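Side-chain contacts in putative transcriptional regulator TRANSCRIPTION REGULATOR protein (Rhizobium meliloti, PDB 5NLA), which binds the second messenger c-di-GMP and acts as an AraC-like transcriptional activator that regulates extracellular polysaccharide production, probably through sequence-specific DNA binding: residues A167-F172 with N203-M208; R257-N262 with G292-Y297. All coordinates share one frame; numbering follows the deposited sequence.

Interaction 1: residues A167-F172 with N203-M208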
loop_
_atom_site.group_PDB
_atom_site.type_symbol
_atom_site.label_atom_id
_atom_site.label_comp_id
_atom_site.label_asym_id
_atom_site.label_seq_id
_atom_site.Cartn_x
_atom_site.Cartn_y
_atom_site.Cartn_z
ATOM N N ALA A 167 -9.051 14.602 -0.832
ATOM C CA ALA A 167 -7.761 14.732 -1.495
ATOM C C ALA A 167 -6.757 14.130 -0.546
ATOM O O ALA A 167 -6.674 14.538 0.609
ATOM C CB ALA A 167 -7.420 16.198 -1.742
ATOM N N SER A 168 -6.003 13.158 -1.016
ATOM C CA SER A 168 -4.991 12.554 -0.178
ATOM C C SER A 168 -3.671 12.429 -0.905
ATOM O O SER A 168 -3.606 12.494 -2.138
ATOM C CB SER A 168 -5.455 11.183 0.344
ATOM O OG SER A 168 -5.794 10.296 -0.703
ATOM N N ILE A 169 -2.617 12.277 -0.111
ATOM C CA ILE A 169 -1.324 11.848 -0.618
ATOM C C ILE A 169 -1.002 10.496 0.048
ATOM O O ILE A 169 -1.058 10.361 1.279
ATOM C CB ILE A 169 -0.243 12.948 -0.458
ATOM C CG1 ILE A 169 1.067 12.523 -1.144
ATOM C CG2 ILE A 169 -0.010 13.309 1.002
ATOM C CD1 ILE A 169 1.923 13.688 -1.606
ATOM N N LEU A 170 -0.739 9.492 -0.788
ATOM C CA LEU A 170 -0.604 8.095 -0.359
ATOM C C LEU A 170 0.807 7.552 -0.631
ATOM O O LEU A 170 1.312 7.675 -1.745
ATOM C CB LEU A 170 -1.595 7.222 -1.126
ATOM C CG LEU A 170 -3.113 7.391 -0.968
ATOM C CD1 LEU A 170 -3.806 6.406 -1.905
ATOM C CD2 LEU A 170 -3.571 7.168 0.468
ATOM N N LEU A 171 1.419 6.948 0.388
ATOM C CA LEU A 171 2.689 6.215 0.256
ATOM C C LEU A 171 2.416 4.709 0.226
ATOM O O LEU A 171 1.732 4.169 1.107
ATOM C CB LEU A 171 3.611 6.495 1.448
ATOM C CG LEU A 171 3.890 7.943 1.837
ATOM C CD1 LEU A 171 4.705 8.003 3.120
ATOM C CD2 LEU A 171 4.605 8.660 0.710
ATOM N N PHE A 172 2.949 4.042 -0.789
ATOM C CA PHE A 172 2.922 2.589 -0.855
ATOM C C PHE A 172 4.377 2.140 -0.796
ATOM O O PHE A 172 5.163 2.466 -1.675
ATOM C CB PHE A 172 2.282 2.108 -2.148
ATOM C CG PHE A 172 0.819 2.445 -2.289
ATOM C CD1 PHE A 172 -0.155 1.619 -1.741
ATOM C CD2 PHE A 172 0.405 3.556 -3.048
ATOM C CE1 PHE A 172 -1.511 1.912 -1.891
ATOM C CE2 PHE A 172 -0.950 3.847 -3.216
ATOM C CZ PHE A 172 -1.911 3.027 -2.633
ATOM N N ASN A 203 4.647 17.517 7.283
ATOM C CA ASN A 203 5.534 18.605 6.845
ATOM C C ASN A 203 6.551 18.122 5.808
ATOM O O ASN A 203 6.755 18.779 4.783
ATOM C CB ASN A 203 6.290 19.233 8.031
ATOM C CG ASN A 203 5.394 20.044 8.965
ATOM O OD1 ASN A 203 4.293 20.462 8.597
ATOM N ND2 ASN A 203 5.880 20.280 10.189
ATOM N N TYR A 204 7.179 16.977 6.075
ATOM C CA TYR A 204 8.173 16.427 5.166
ATOM C C TYR A 204 7.550 16.058 3.832
ATOM O O TYR A 204 8.095 16.390 2.781
ATOM C CB TYR A 204 8.870 15.198 5.766
ATOM C CG TYR A 204 10.065 14.741 4.944
ATOM C CD1 TYR A 204 11.232 15.506 4.892
ATOM C CD2 TYR A 204 10.020 13.564 4.195
ATOM C CE1 TYR A 204 12.319 15.105 4.132
ATOM C CE2 TYR A 204 11.111 13.157 3.437
ATOM C CZ TYR A 204 12.255 13.931 3.409
ATOM O OH TYR A 204 13.337 13.538 2.657
ATOM N N ILE A 205 6.405 15.381 3.884
ATOM C CA ILE A 205 5.689 14.957 2.676
ATOM C C ILE A 205 5.210 16.157 1.849
ATOM O O ILE A 205 5.268 16.117 0.620
ATOM C CB ILE A 205 4.520 13.996 3.023
ATOM C CG1 ILE A 205 5.078 12.660 3.537
ATOM C CG2 ILE A 205 3.619 13.747 1.814
ATOM C CD1 ILE A 205 4.069 11.829 4.296
ATOM N N ASN A 206 4.749 17.211 2.524
ATOM C CA ASN A 206 4.361 18.464 1.859
ATOM C C ASN A 206 5.529 19.129 1.145
ATOM O O ASN A 206 5.412 19.488 -0.028
ATOM C CB ASN A 206 3.732 19.446 2.853
ATOM C CG ASN A 206 2.262 19.177 3.065
ATOM O OD1 ASN A 206 1.871 18.505 4.019
ATOM N ND2 ASN A 206 1.437 19.655 2.141
ATOM N N GLY A 207 6.648 19.285 1.851
ATOM C CA GLY A 207 7.884 19.800 1.255
ATOM C C GLY A 207 8.363 18.980 0.065
ATOM O O GLY A 207 8.872 19.527 -0.913
ATOM N N MET A 208 8.189 17.667 0.153
ATOM C CA MET A 208 8.520 16.755 -0.940
ATOM C C MET A 208 7.555 16.950 -2.117
ATOM O O MET A 208 8.005 17.161 -3.246
ATOM C CB MET A 208 8.487 15.308 -0.432
ATOM C CG MET A 208 9.038 14.254 -1.384
ATOM S SD MET A 208 8.426 12.608 -0.964
ATOM C CE MET A 208 6.677 12.760 -1.326
#
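Ile169 lays its branched side chain against CG2 of Ile205, and the two isoleucines lie alongside each other, pointing opposite ways. The CG2 methyls make the nearer approach, at 3.7 Å between Ile169 CG2 and Ile205 CG2. Ile169 CD1 joins from the other branch, 3.8 Å from the same Ile205 CG2. One helix methyl is thus met by both branches of the strand residue. Ile205 has CG1 beside its backbone N (chi1 -68°), which sends the longer branch toward Leu171. There the meeting is tip to tip, with Leu171 CD1 4.1 Å from Ile205 CD1. Ile205 therefore spans two strand residues, one with each branch. No hydrogen bond crosses between the segments. Ile169, Leu171 and Ile205 are all buried. Ile99 of the neighbouring strand 97-104 touches Ile169, Leu171 and also Met208, so the apolar layer extends onto the adjacent strand. Ile227 of helix 220-234 adds to it at Leu171. Beside this contact, Asn206 OD1 takes a hydrogen bond from Arg130 NH1. This is helix-on-sheet packing: helix 196-211 packs on one face of the seven-stranded antiparallel sheet in the N-terminal part of an AraC-like regulator.

Interaction 2: residues R257-N262 with G292-Y297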
loop_
_atom_site.group_PDB
_atom_site.type_symbol
_atom_site.label_atom_id
_atom_site.label_comp_id
_atom_site.label_asym_id
_atom_site.label_seq_id
_atom_site.Cartn_x
_atom_site.Cartn_y
_atom_site.Cartn_z
ATOM N N ARG A 257 6.984 -12.267 4.369
ATOM C CA ARG A 257 7.426 -12.356 5.758
ATOM C C ARG A 257 8.238 -13.617 5.996
ATOM O O ARG A 257 9.330 -13.557 6.569
ATOM C CB ARG A 257 6.240 -12.346 6.726
ATOM C CG ARG A 257 6.659 -12.249 8.191
ATOM C CD ARG A 257 5.475 -12.196 9.132
ATOM N NE ARG A 257 4.596 -13.354 8.984
ATOM C CZ ARG A 257 3.400 -13.475 9.557
ATOM N NH1 ARG A 257 2.921 -12.511 10.344
ATOM N NH2 ARG A 257 2.667 -14.568 9.344
ATOM N N TYR A 258 7.690 -14.757 5.577
ATOM C CA TYR A 258 8.391 -16.028 5.709
ATOM C C TYR A 258 9.800 -15.883 5.150
ATOM O O TYR A 258 10.767 -16.131 5.848
ATOM C CB TYR A 258 7.644 -17.157 5.004
ATOM C CG TYR A 258 8.293 -18.487 5.247
ATOM C CD1 TYR A 258 8.003 -19.223 6.392
ATOM C CD2 TYR A 258 9.234 -18.997 4.354
ATOM C CE1 TYR A 258 8.622 -20.435 6.633
ATOM C CE2 TYR A 258 9.863 -20.206 4.585
ATOM C CZ TYR A 258 9.561 -20.932 5.722
ATOM O OH TYR A 258 10.209 -22.145 5.933
ATOM N N ILE A 259 9.895 -15.435 3.904
ATOM C CA ILE A 259 11.180 -15.183 3.252
ATOM C C ILE A 259 12.074 -14.266 4.070
ATOM O O ILE A 259 13.251 -14.565 4.235
ATOM C CB ILE A 259 11.003 -14.629 1.815
ATOM C CG1 ILE A 259 10.585 -15.768 0.879
ATOM C CG2 ILE A 259 12.281 -13.969 1.284
ATOM C CD1 ILE A 259 10.058 -15.305 -0.463
ATOM N N HIS A 260 11.530 -13.163 4.571
ATOM C CA HIS A 260 12.317 -12.210 5.376
ATOM C C HIS A 260 12.912 -12.879 6.611
ATOM O O HIS A 260 14.093 -12.681 6.912
ATOM C CB HIS A 260 11.468 -10.995 5.791
ATOM C CG HIS A 260 12.193 -10.014 6.665
ATOM N ND1 HIS A 260 12.861 -8.920 6.160
ATOM C CD2 HIS A 260 12.355 -9.966 8.011
ATOM C CE1 HIS A 260 13.404 -8.243 7.156
ATOM N NE2 HIS A 260 13.113 -8.856 8.289
ATOM N N LEU A 261 12.097 -13.667 7.313
ATOM C CA LEU A 261 12.544 -14.356 8.527
ATOM C C LEU A 261 13.567 -15.473 8.266
ATOM O O LEU A 261 14.519 -15.640 9.033
ATOM C CB LEU A 261 11.349 -14.927 9.299
ATOM C CG LEU A 261 10.350 -13.915 9.858
ATOM C CD1 LEU A 261 9.227 -14.641 10.580
ATOM C CD2 LEU A 261 11.019 -12.912 10.786
ATOM N N ASN A 262 13.374 -16.219 7.183
ATOM C CA ASN A 262 14.174 -17.402 6.897
ATOM C C ASN A 262 15.090 -17.204 5.685
ATOM O O ASN A 262 15.373 -18.156 4.945
ATOM C CB ASN A 262 13.229 -18.582 6.687
ATOM C CG ASN A 262 12.149 -18.647 7.752
ATOM O OD1 ASN A 262 12.442 -18.756 8.944
ATOM N ND2 ASN A 262 10.895 -18.551 7.327
ATOM N N GLY A 292 9.673 -11.622 -11.475
ATOM C CA GLY A 292 10.669 -12.547 -12.014
ATOM C C GLY A 292 10.700 -13.969 -11.473
ATOM O O GLY A 292 11.422 -14.803 -12.024
ATOM N N GLY A 293 9.935 -14.253 -10.410
ATOM C CA GLY A 293 9.869 -15.592 -9.798
ATOM C C GLY A 293 10.432 -15.623 -8.387
ATOM O O GLY A 293 11.142 -14.705 -7.976
ATOM N N VAL A 294 10.119 -16.684 -7.646
ATOM C CA VAL A 294 10.485 -16.773 -6.226
ATOM C C VAL A 294 11.988 -16.951 -6.022
ATOM O O VAL A 294 12.540 -16.443 -5.047
ATOM C CB VAL A 294 9.694 -17.887 -5.481
ATOM C CG1 VAL A 294 10.246 -19.279 -5.770
ATOM C CG2 VAL A 294 9.681 -17.625 -3.979
ATOM N N LEU A 295 12.639 -17.672 -6.933
ATOM C CA LEU A 295 14.083 -17.861 -6.872
ATOM C C LEU A 295 14.770 -16.550 -7.218
ATOM O O LEU A 295 15.662 -16.118 -6.501
ATOM C CB LEU A 295 14.551 -18.985 -7.806
ATOM C CG LEU A 295 14.148 -20.421 -7.443
ATOM C CD1 LEU A 295 14.621 -21.387 -8.519
ATOM C CD2 LEU A 295 14.695 -20.835 -6.084
ATOM N N ASN A 296 14.334 -15.908 -8.295
ATOM C CA ASN A 296 14.879 -14.609 -8.683
ATOM C C ASN A 296 14.792 -13.604 -7.530
ATOM O O ASN A 296 15.725 -12.843 -7.278
ATOM C CB ASN A 296 14.128 -14.078 -9.904
ATOM C CG ASN A 296 14.776 -12.843 -10.501
ATOM O OD1 ASN A 296 14.182 -11.750 -10.508
ATOM N ND2 ASN A 296 16.004 -13.004 -11.008
ATOM N N TYR A 297 13.666 -13.628 -6.827
ATOM C CA TYR A 297 13.411 -12.742 -5.698
ATOM C C TYR A 297 14.319 -13.016 -4.498
ATOM O O TYR A 297 14.827 -12.080 -3.882
ATOM C CB TYR A 297 11.950 -12.872 -5.273
ATOM C CG TYR A 297 11.545 -11.948 -4.149
ATOM C CD1 TYR A 297 11.206 -10.613 -4.399
ATOM C CD2 TYR A 297 11.486 -12.408 -2.831
ATOM C CE1 TYR A 297 10.824 -9.765 -3.365
ATOM C CE2 TYR A 297 11.108 -11.569 -1.792
ATOM C CZ TYR A 297 10.779 -10.250 -2.063
ATOM O OH TYR A 297 10.413 -9.428 -1.029
#
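Ile259 meets the ring of Tyr297 with two methyls. CD1 of Ile259 lies 4.0 Å from Tyr297 CD2, and CG2 of Ile259 lies 4.1 Å from Tyr297 CE2. The two methyls straddle the ring plane along the CD2-CE2 bond, one on each side of it, and CD1 approaches the ring obliquely. Val294, one helical turn earlier, makes a looser contact: its CG2 is 4.2 Å from Ile259 CD1. The contact is apolar, with no hydrogen bond between the segments. Tyr297 extends from its helix with CG anti to the backbone N (chi1 -177°), which carries the ring across to helix 251-261. Gly293 lies at the N-cap position of helix 294-306, and its O accepts a hydrogen bond from Tyr297 N. Further out, the Tyr297 ring meets His256, their planes about 25° apart, and packs edge-to-face with Phe288. Phe288 also touches both Ile259 and Val294. Ile273 of helix 270-275 touches the same two residues. The contact therefore joins helix 251-261 to the first turn of helix 294-306, which belongs to the probable DNA-binding helix-turn-helix region, with helices 270-275 and 281-288 completing the apolar cluster around it.

From the N terminus, the chain lays down most of both antiparallel sheets before it reaches strand 166-173 of the seven-stranded one. Interaction 1 closes a loop of 30 intervening residues, more than half of them helical, when helix 196-211 returns to that sheet. The chain then enters the helical region, where interaction 2 closes a second loop of 29 residues, with 14 in helices and none in strands. The two loops run in series and neither nest nor cross. The centres of interactions 1 and 2 are about 30 Å apart, on opposite sides of the chain's centre. Interaction 1 ties a helix to a sheet, whereas interaction 2 ties helix to helix around the helix-turn-helix region.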